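Local coordinates for protein methylaspartate ammonia-lyase (PDB 1KKO) that catalyses the reversible, magnesium-dependent elimination of ammonia from (2S,3S)-3-methylaspartate to give mesaconate, in the glutamate degradation pathway, at residues K4-D18 / V46-E60. Residues are numbered along the deposited sequence; the frame is centred on the assembly and turned at random.
Sequences KQALFTAGYSSFYFD and VRQAGECVSVQLILE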
ATOM      1  N   LYS A   4     -25.908 -14.468  -1.706  1.00 15.61           N
ATOM      2  CA  LYS A   4     -27.068 -13.996  -0.959  1.00 16.76           C
ATOM      3  C   LYS A   4     -27.265 -12.498  -1.110  1.00 16.33           C
ATOM      4  O   LYS A   4     -28.376 -12.027  -1.305  1.00 17.30           O
ATOM      5  CB  LYS A   4     -26.894 -14.305   0.525  1.00 18.34           C
ATOM      6  CG  LYS A   4     -27.589 -15.554   1.000  1.00 22.49           C
ATOM      7  CD  LYS A   4     -27.552 -15.675   2.516  1.00 26.18           C
ATOM      8  CE  LYS A   4     -26.250 -15.194   3.105  1.00 28.41           C
ATOM      9  NZ  LYS A   4     -26.325 -13.770   3.534  1.00 30.55           N
ATOM     10  N   GLN A   5     -26.175 -11.740  -0.991  1.00 15.53           N
ATOM     11  CA  GLN A   5     -26.268 -10.291  -1.028  1.00 15.32           C
ATOM     12  C   GLN A   5     -25.051  -9.720  -1.719  1.00 14.19           C
ATOM     13  O   GLN A   5     -23.953 -10.233  -1.535  1.00 14.14           O
ATOM     14  CB  GLN A   5     -26.339  -9.724   0.393  1.00 16.39           C
ATOM     15  CG  GLN A   5     -26.635  -8.244   0.421  1.00 18.93           C
ATOM     16  CD  GLN A   5     -27.165  -7.735   1.748  1.00 21.98           C
ATOM     17  OE1 GLN A   5     -27.217  -8.473   2.739  1.00 23.66           O
ATOM     18  NE2 GLN A   5     -27.561  -6.464   1.765  1.00 24.40           N
ATOM     19  N   ALA A   6     -25.259  -8.670  -2.505  1.00 13.44           N
ATOM     20  CA  ALA A   6     -24.158  -7.965  -3.172  1.00 13.13           C
ATOM     21  C   ALA A   6     -24.133  -6.521  -2.673  1.00 13.34           C
ATOM     22  O   ALA A   6     -25.178  -5.866  -2.613  1.00 14.65           O
ATOM     23  CB  ALA A   6     -24.344  -7.993  -4.666  1.00 13.32           C
ATOM     24  N   LEU A   7     -22.941  -6.037  -2.320  1.00 12.41           N
ATOM     25  CA  LEU A   7     -22.770  -4.683  -1.791  1.00 12.96           C
ATOM     26  C   LEU A   7     -21.712  -3.958  -2.583  1.00 12.31           C
ATOM     27  O   LEU A   7     -20.707  -4.553  -2.960  1.00 12.34           O
ATOM     28  CB  LEU A   7     -22.313  -4.712  -0.329  1.00 13.45           C
ATOM     29  CG  LEU A   7     -23.241  -5.383   0.671  1.00 15.48           C
ATOM     30  CD1 LEU A   7     -22.728  -5.092   2.065  1.00 17.74           C
ATOM     31  CD2 LEU A   7     -24.634  -4.887   0.543  1.00 19.50           C
ATOM     32  N   PHE A   8     -21.954  -2.677  -2.824  1.00 11.95           N
ATOM     33  CA  PHE A   8     -21.040  -1.800  -3.548  1.00 12.02           C
ATOM     34  C   PHE A   8     -20.698  -0.610  -2.659  1.00 12.11           C
ATOM     35  O   PHE A   8     -21.598   0.073  -2.167  1.00 13.03           O
ATOM     36  CB  PHE A   8     -21.684  -1.317  -4.842  1.00 12.40           C
ATOM     37  CG  PHE A   8     -22.004  -2.429  -5.810  1.00 13.21           C
ATOM     38  CD1 PHE A   8     -20.996  -3.058  -6.532  1.00 14.08           C
ATOM     39  CD2 PHE A   8     -23.312  -2.852  -5.993  1.00 14.62           C
ATOM     40  CE1 PHE A   8     -21.273  -4.075  -7.423  1.00 15.33           C
ATOM     41  CE2 PHE A   8     -23.590  -3.887  -6.875  1.00 16.24           C
ATOM     42  CZ  PHE A   8     -22.565  -4.487  -7.592  1.00 16.06           C
ATOM     43  N   THR A   9     -19.409  -0.373  -2.442  1.00 11.52           N
ATOM     44  CA  THR A   9     -18.984   0.734  -1.595  1.00 12.58           C
ATOM     45  C   THR A   9     -17.893   1.549  -2.265  1.00 11.76           C
ATOM     46  O   THR A   9     -16.892   1.020  -2.769  1.00 11.60           O
ATOM     47  CB  THR A   9     -18.523   0.234  -0.220  1.00 13.79           C
ATOM     48  OG1 THR A   9     -17.457  -0.677  -0.352  1.00 16.88           O
ATOM     49  CG2 THR A   9     -19.546  -0.626   0.410  1.00 14.67           C
ATOM     50  N   ALA A  10     -18.087   2.855  -2.257  1.00 11.91           N
ATOM     51  CA  ALA A  10     -17.120   3.792  -2.818  1.00 11.98           C
ATOM     52  C   ALA A  10     -15.851   3.797  -1.995  1.00 12.20           C
ATOM     53  O   ALA A  10     -15.890   3.630  -0.779  1.00 13.04           O
ATOM     54  CB  ALA A  10     -17.704   5.204  -2.853  1.00 12.75           C
ATOM     55  N   GLY A  11     -14.713   3.973  -2.659  1.00 11.40           N
ATOM     56  CA  GLY A  11     -13.449   4.094  -1.959  1.00 11.11           C
ATOM     57  C   GLY A  11     -12.434   4.836  -2.786  1.00 10.71           C
ATOM     58  O   GLY A  11     -12.710   5.348  -3.875  1.00 10.82           O
ATOM     59  N   TYR A  12     -11.253   4.942  -2.210  1.00 10.73           N
ATOM     60  CA  TYR A  12     -10.126   5.538  -2.897  1.00 10.58           C
ATOM     61  C   TYR A  12      -9.182   4.450  -3.367  1.00 10.67           C
ATOM     62  O   TYR A  12      -8.893   3.510  -2.632  1.00 11.36           O
ATOM     63  CB  TYR A  12      -9.374   6.504  -1.968  1.00 11.19           C
ATOM     64  CG  TYR A  12     -10.127   7.793  -1.695  1.00 11.72           C
ATOM     65  CD1 TYR A  12     -10.307   8.726  -2.688  1.00 12.57           C
ATOM     66  CD2 TYR A  12     -10.658   8.057  -0.451  1.00 13.09           C
ATOM     67  CE1 TYR A  12     -10.986   9.890  -2.448  1.00 13.46           C
ATOM     68  CE2 TYR A  12     -11.341   9.227  -0.198  1.00 13.26           C
ATOM     69  CZ  TYR A  12     -11.499  10.132  -1.205  1.00 13.46           C
ATOM     70  OH  TYR A  12     -12.179  11.300  -0.968  1.00 15.48           O
ATOM     71  N   SER A  13      -8.724   4.571  -4.609  1.00 10.11           N
ATOM     72  CA  SER A  13      -7.679   3.706  -5.135  1.00 10.17           C
ATOM     73  C   SER A  13      -6.317   4.289  -4.741  1.00  9.93           C
ATOM     74  O   SER A  13      -6.235   5.334  -4.087  1.00 10.90           O
ATOM     75  CB  SER A  13      -7.815   3.530  -6.634  1.00 10.80           C
ATOM     76  OG  SER A  13      -7.737   4.764  -7.302  1.00 12.53           O
ATOM     77  N   SER A  14      -5.237   3.628  -5.132  1.00  9.45           N
ATOM     78  CA  SER A  14      -3.923   3.966  -4.602  1.00  9.81           C
ATOM     79  C   SER A  14      -3.133   4.994  -5.388  1.00  9.98           C
ATOM     80  O   SER A  14      -1.948   5.168  -5.143  1.00 10.29           O
ATOM     81  CB  SER A  14      -3.095   2.708  -4.406  1.00  9.98           C
ATOM     82  OG  SER A  14      -3.546   1.975  -3.277  1.00 11.60           O
ATOM     83  N   PHE A  15      -3.767   5.706  -6.312  1.00 10.01           N
ATOM     84  CA  PHE A  15      -3.092   6.841  -6.895  1.00 10.27           C
ATOM     85  C   PHE A  15      -4.113   7.885  -7.336  1.00 10.16           C
ATOM     86  O   PHE A  15      -5.019   8.219  -6.567  1.00 10.04           O
ATOM     87  CB  PHE A  15      -2.015   6.458  -7.939  1.00 10.28           C
ATOM     88  CG  PHE A  15      -0.916   7.491  -8.035  1.00 10.29           C
ATOM     89  CD1 PHE A  15      -0.156   7.797  -6.910  1.00 11.39           C
ATOM     90  CD2 PHE A  15      -0.688   8.191  -9.197  1.00 10.92           C
ATOM     91  CE1 PHE A  15       0.783   8.777  -6.946  1.00 12.14           C
ATOM     92  CE2 PHE A  15       0.293   9.175  -9.238  1.00 12.54           C
ATOM     93  CZ  PHE A  15       1.018   9.462  -8.115  1.00 12.80           C
ATOM     94  N   TYR A  16      -3.938   8.405  -8.542  1.00  9.92           N
ATOM     95  CA  TYR A  16      -4.707   9.512  -9.094  1.00 10.25           C
ATOM     96  C   TYR A  16      -5.063   9.202 -10.531  1.00 10.67           C
ATOM     97  O   TYR A  16      -4.379   8.433 -11.206  1.00 10.80           O
ATOM     98  CB  TYR A  16      -3.866  10.830  -9.020  1.00 10.57           C
ATOM     99  CG  TYR A  16      -3.615  11.117  -7.578  1.00 10.21           C
ATOM    100  CD1 TYR A  16      -2.613  10.457  -6.899  1.00 10.36           C
ATOM    101  CD2 TYR A  16      -4.479  11.921  -6.851  1.00  9.71           C
ATOM    102  CE1 TYR A  16      -2.471  10.602  -5.545  1.00 10.02           C
ATOM    103  CE2 TYR A  16      -4.346  12.064  -5.501  1.00 10.63           C
ATOM    104  CZ  TYR A  16      -3.352  11.387  -4.846  1.00 10.52           C
ATOM    105  OH  TYR A  16      -3.223  11.478  -3.490  1.00 11.58           O
ATOM    106  N   PHE A  17      -6.166   9.777 -10.982  1.00 10.61           N
ATOM    107  CA  PHE A  17      -6.482   9.840 -12.401  1.00 11.36           C
ATOM    108  C   PHE A  17      -5.825  11.106 -12.926  1.00 11.74           C
ATOM    109  O   PHE A  17      -6.102  12.196 -12.418  1.00 12.38           O
ATOM    110  CB  PHE A  17      -7.985   9.943 -12.633  1.00 11.50           C
ATOM    111  CG  PHE A  17      -8.752   8.705 -12.266  1.00 11.58           C
ATOM    112  CD1 PHE A  17      -8.495   7.513 -12.910  1.00 12.31           C
ATOM    113  CD2 PHE A  17      -9.736   8.743 -11.299  1.00 12.49           C
ATOM    114  CE1 PHE A  17      -9.205   6.381 -12.579  1.00 12.86           C
ATOM    115  CE2 PHE A  17     -10.447   7.604 -10.994  1.00 13.32           C
ATOM    116  CZ  PHE A  17     -10.168   6.432 -11.623  1.00 12.53           C
ATOM    117  N   ASP A  18      -4.966  10.951 -13.930  1.00 12.41           N
ATOM    118  CA  ASP A  18      -4.262  12.073 -14.531  1.00 13.19           C
ATOM    119  C   ASP A  18      -4.658  12.201 -15.988  1.00 13.92           C
ATOM    120  O   ASP A  18      -4.748  11.207 -16.714  1.00 14.67           O
ATOM    121  CB  ASP A  18      -2.764  11.841 -14.486  1.00 13.24           C
ATOM    122  CG  ASP A  18      -2.151  12.104 -13.136  1.00 13.59           C
ATOM    123  OD1 ASP A  18      -2.819  12.688 -12.256  1.00 14.36           O
ATOM    124  OD2 ASP A  18      -0.981  11.737 -12.900  1.00 14.45           O
ATOM    125  N   VAL A  46      -6.950  18.401 -14.079  1.00 15.78           N
ATOM    126  CA  VAL A  46      -5.899  17.637 -14.734  1.00 14.87           C
ATOM    127  C   VAL A  46      -5.548  16.395 -13.899  1.00 14.03           C
ATOM    128  O   VAL A  46      -5.260  15.329 -14.456  1.00 13.96           O
ATOM    129  CB  VAL A  46      -4.652  18.499 -15.030  1.00 15.22           C
ATOM    130  CG1 VAL A  46      -3.535  17.651 -15.575  1.00 15.48           C
ATOM    131  CG2 VAL A  46      -5.005  19.582 -16.056  1.00 16.26           C
ATOM    132  N   ARG A  47      -5.579  16.542 -12.580  1.00 13.19           N
ATOM    133  CA  ARG A  47      -5.328  15.441 -11.673  1.00 12.75           C
ATOM    134  C   ARG A  47      -6.482  15.358 -10.684  1.00 13.14           C
ATOM    135  O   ARG A  47      -6.863  16.365 -10.087  1.00 13.47           O
ATOM    136  CB  ARG A  47      -3.995  15.647 -10.953  1.00 12.25           C
ATOM    137  CG  ARG A  47      -3.747  14.764  -9.775  1.00 12.26           C
ATOM    138  CD  ARG A  47      -2.320  14.795  -9.326  1.00 12.74           C
ATOM    139  NE  ARG A  47      -1.490  13.994 -10.206  1.00 12.40           N
ATOM    140  CZ  ARG A  47      -0.175  13.966 -10.178  1.00 12.43           C
ATOM    141  NH1 ARG A  47       0.477  13.142 -10.977  1.00 14.85           N
ATOM    142  NH2 ARG A  47       0.502  14.782  -9.373  1.00 14.42           N
ATOM    143  N   GLN A  48      -7.026  14.153 -10.529  1.00 12.71           N
ATOM    144  CA  GLN A  48      -8.154  13.879  -9.650  1.00 12.99           C
ATOM    145  C   GLN A  48      -7.835  12.676  -8.773  1.00 11.98           C
ATOM    146  O   GLN A  48      -7.129  11.759  -9.187  1.00 12.04           O
ATOM    147  CB  GLN A  48      -9.431  13.610 -10.476  1.00 13.59           C
ATOM    148  CG  GLN A  48      -9.919  14.843 -11.212  1.00 15.46           C
ATOM    149  CD  GLN A  48     -11.148  14.607 -12.043  1.00 14.97           C
ATOM    150  OE1 GLN A  48     -11.192  15.034 -13.194  1.00 18.22           O
ATOM    151  NE2 GLN A  48     -12.138  13.917 -11.485  1.00 17.30           N
ATOM    152  N   ALA A  49      -8.344  12.683  -7.558  1.00 11.32           N
ATOM    153  CA  ALA A  49      -8.176  11.545  -6.662  1.00 11.25           C
ATOM    154  C   ALA A  49      -8.615  10.256  -7.338  1.00 11.00           C
ATOM    155  O   ALA A  49      -9.674  10.189  -7.947  1.00 11.51           O
ATOM    156  CB  ALA A  49      -8.992  11.742  -5.419  1.00 11.77           C
ATOM    157  N   GLY A  50      -7.808   9.210  -7.222  1.00 10.19           N
ATOM    158  CA  GLY A  50      -8.200   7.923  -7.754  1.00 10.26           C
ATOM    159  C   GLY A  50      -9.307   7.316  -6.908  1.00 10.79           C
ATOM    160  O   GLY A  50      -9.253   7.347  -5.677  1.00 10.72           O
ATOM    161  N   GLU A  51     -10.289   6.727  -7.579  1.00 10.90           N
ATOM    162  CA  GLU A  51     -11.434   6.123  -6.907  1.00 11.38           C
ATOM    163  C   GLU A  51     -11.634   4.695  -7.323  1.00 10.63           C
ATOM    164  O   GLU A  51     -11.187   4.271  -8.392  1.00 11.48           O
ATOM    165  CB  GLU A  51     -12.719   6.901  -7.179  1.00 12.13           C
ATOM    166  CG  GLU A  51     -12.655   8.328  -6.667  1.00 14.38           C
ATOM    167  CD  GLU A  51     -13.970   9.069  -6.736  1.00 16.62           C
ATOM    168  OE1 GLU A  51     -15.040   8.429  -6.758  1.00 18.14           O
ATOM    169  OE2 GLU A  51     -13.923  10.315  -6.725  1.00 20.92           O
ATOM    170  N   CYS A  52     -12.293   3.944  -6.458  1.00 10.63           N
ATOM    171  CA  CYS A  52     -12.670   2.583  -6.770  1.00 10.73           C
ATOM    172  C   CYS A  52     -14.059   2.318  -6.214  1.00 10.29           C
ATOM    173  O   CYS A  52     -14.622   3.120  -5.480  1.00 10.34           O
ATOM    174  CB  CYS A  52     -11.662   1.594  -6.179  1.00 10.66           C
ATOM    175  SG  CYS A  52     -11.533   1.689  -4.374  1.00 12.37           S
ATOM    176  N   VAL A  53     -14.615   1.177  -6.591  1.00 10.24           N
ATOM    177  CA  VAL A  53     -15.836   0.683  -5.979  1.00 10.63           C
ATOM    178  C   VAL A  53     -15.572  -0.744  -5.545  1.00 10.12           C
ATOM    179  O   VAL A  53     -15.257  -1.604  -6.371  1.00 10.59           O
ATOM    180  CB  VAL A  53     -17.054   0.717  -6.911  1.00 11.15           C
ATOM    181  CG1 VAL A  53     -18.249   0.005  -6.255  1.00 11.47           C
ATOM    182  CG2 VAL A  53     -17.401   2.144  -7.276  1.00 12.07           C
ATOM    183  N   SER A  54     -15.676  -1.000  -4.246  1.00 10.08           N
ATOM    184  CA  SER A  54     -15.512  -2.343  -3.738  1.00 10.48           C
ATOM    185  C   SER A  54     -16.801  -3.120  -3.924  1.00 10.48           C
ATOM    186  O   SER A  54     -17.884  -2.616  -3.658  1.00 12.28           O
ATOM    187  CB  SER A  54     -15.161  -2.345  -2.253  1.00 10.71           C
ATOM    188  OG  SER A  54     -13.859  -1.848  -1.990  1.00 11.01           O
ATOM    189  N   VAL A  55     -16.641  -4.349  -4.381  1.00 10.29           N
ATOM    190  CA  VAL A  55     -17.727  -5.299  -4.544  1.00 10.34           C
ATOM    191  C   VAL A  55     -17.576  -6.353  -3.458  1.00 10.41           C
ATOM    192  O   VAL A  55     -16.508  -6.929  -3.305  1.00 10.91           O
ATOM    193  CB  VAL A  55     -17.620  -6.013  -5.919  1.00 11.07           C
ATOM    194  CG1 VAL A  55     -18.792  -6.956  -6.136  1.00 11.54           C
ATOM    195  CG2 VAL A  55     -17.543  -4.979  -7.036  1.00 11.27           C
ATOM    196  N   GLN A  56     -18.628  -6.566  -2.676  1.00 10.44           N
ATOM    197  CA  GLN A  56     -18.631  -7.620  -1.681  1.00 10.53           C
ATOM    198  C   GLN A  56     -19.819  -8.515  -1.972  1.00 11.05           C
ATOM    199  O   GLN A  56     -20.938  -8.033  -2.144  1.00 11.45           O
ATOM    200  CB  GLN A  56     -18.743  -7.038  -0.274  1.00 10.58           C
ATOM    201  CG  GLN A  56     -17.535  -6.212   0.118  1.00 10.71           C
ATOM    202  CD  GLN A  56     -17.639  -5.695   1.531  1.00 10.66           C
ATOM    203  OE1 GLN A  56     -16.991  -6.233   2.428  1.00 11.56           O
ATOM    204  NE2 GLN A  56     -18.470  -4.682   1.740  1.00 10.68           N
ATOM    205  N   LEU A  57     -19.556  -9.814  -2.013  1.00 10.75           N
ATOM    206  CA  LEU A  57     -20.601 -10.790  -2.279  1.00 11.21           C
ATOM    207  C   LEU A  57     -20.693 -11.701  -1.074  1.00 11.46           C
ATOM    208  O   LEU A  57     -19.786 -12.474  -0.800  1.00 11.92           O
ATOM    209  CB  LEU A  57     -20.260 -11.611  -3.519  1.00 11.43           C
ATOM    210  CG  LEU A  57     -19.916 -10.825  -4.784  1.00 11.64           C
ATOM    211  CD1 LEU A  57     -19.504 -11.764  -5.896  1.00 11.76           C
ATOM    212  CD2 LEU A  57     -21.060  -9.963  -5.263  1.00 12.18           C
ATOM    213  N   ILE A  58     -21.782 -11.578  -0.328  1.00 11.83           N
ATOM    214  CA  ILE A  58     -22.016 -12.433   0.826  1.00 12.80           C
ATOM    215  C   ILE A  58     -22.657 -13.690   0.284  1.00 13.07           C
ATOM    216  O   ILE A  58     -23.712 -13.619  -0.354  1.00 12.98           O
ATOM    217  CB  ILE A  58     -22.954 -11.765   1.836  1.00 13.15           C
ATOM    218  CG1 ILE A  58     -22.391 -10.423   2.303  1.00 14.47           C
ATOM    219  CG2 ILE A  58     -23.172 -12.665   3.027  1.00 13.99           C
ATOM    220  CD1 ILE A  58     -23.348  -9.667   3.179  1.00 15.91           C
ATOM    221  N   LEU A  59     -22.018 -14.825   0.536  1.00 13.06           N
ATOM    222  CA  LEU A  59     -22.503 -16.115   0.039  1.00 14.04           C
ATOM    223  C   LEU A  59     -23.391 -16.814   1.050  1.00 15.56           C
ATOM    224  O   LEU A  59     -23.440 -16.430   2.211  1.00 15.80           O
ATOM    225  CB  LEU A  59     -21.329 -17.026  -0.274  1.00 13.73           C
ATOM    226  CG  LEU A  59     -20.210 -16.424  -1.133  1.00 13.68           C
ATOM    227  CD1 LEU A  59     -19.190 -17.495  -1.468  1.00 14.48           C
ATOM    228  CD2 LEU A  59     -20.745 -15.790  -2.408  1.00 13.46           C
ATOM    229  N   GLU A  60     -24.080 -17.861   0.605  1.00 16.74           N
ATOM    230  CA  GLU A  60     -24.947 -18.627   1.495  1.00 18.00           C
ATOM    231  C   GLU A  60     -24.207 -19.213   2.690  1.00 18.17           C
ATOM    232  O   GLU A  60     -24.812 -19.410   3.741  1.00 19.22           O
ATOM    233  CB  GLU A  60     -25.619 -19.763   0.720  1.00 18.85           C
ATOM    234  CG  GLU A  60     -26.619 -19.300  -0.317  1.00 21.18           C
ATOM    235  CD  GLU A  60     -27.327 -20.455  -1.015  1.00 23.34           C
ATOM    236  OE1 GLU A  60     -26.673 -21.267  -1.715  1.00 22.32           O
ATOM    237  OE2 GLU A  60     -28.562 -20.539  -0.873  1.00 27.63           O
TER
HETATM  238  O   HOH W   1     -13.969   0.939  -1.719  1.00 16.56           O
HETATM  239  O   HOH W   2     -14.949   7.019  -4.147  1.00 19.91           O
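Asp18 and Arg47 lie side by side at one end of a long antiparallel ladder, joined by a two-pronged salt bridge. Arg47 NE meets Asp18 OD1 at 2.8 Å and NH1 meets OD2, both nearly straight and on the syn side of the carboxylate, whose plane is turned 31° from the guanidinium. The Arg47 chain, bent at chi3 (-77°), brings NE and NH1 round to the acid; NH2 bonds Phe32 O. Next along, residues 13-16 form a bulge that shifts the register by two. There the bare CA of Gly50 sits 3.2 Å from Ser13 OG, a hydroxyl bonded to Asn362, and Gly50 N reaches Phe15 O; the Phe15 side chain lies about 4 Å from that of Cys361, a substrate-binding residue. Beyond it, Phe8 CE1 touches Val55 CG2 at the ring edge, 3.9 Å away, while CB rests on Val53 CG1. At the far end Ile58 O accepts from both Lys4 N and Gln5 N, a classic bulge. Strand 47-59 is the middle of the three-stranded sheet of the enolase-superfamily N-terminal domain, between 3-18 and 64-69; Phe8 packs on helices 86-101 and 128-146, Val55 and Leu57 on 128-146, whereas Thr9, Cys52 and Gln56 pack on the second subunit.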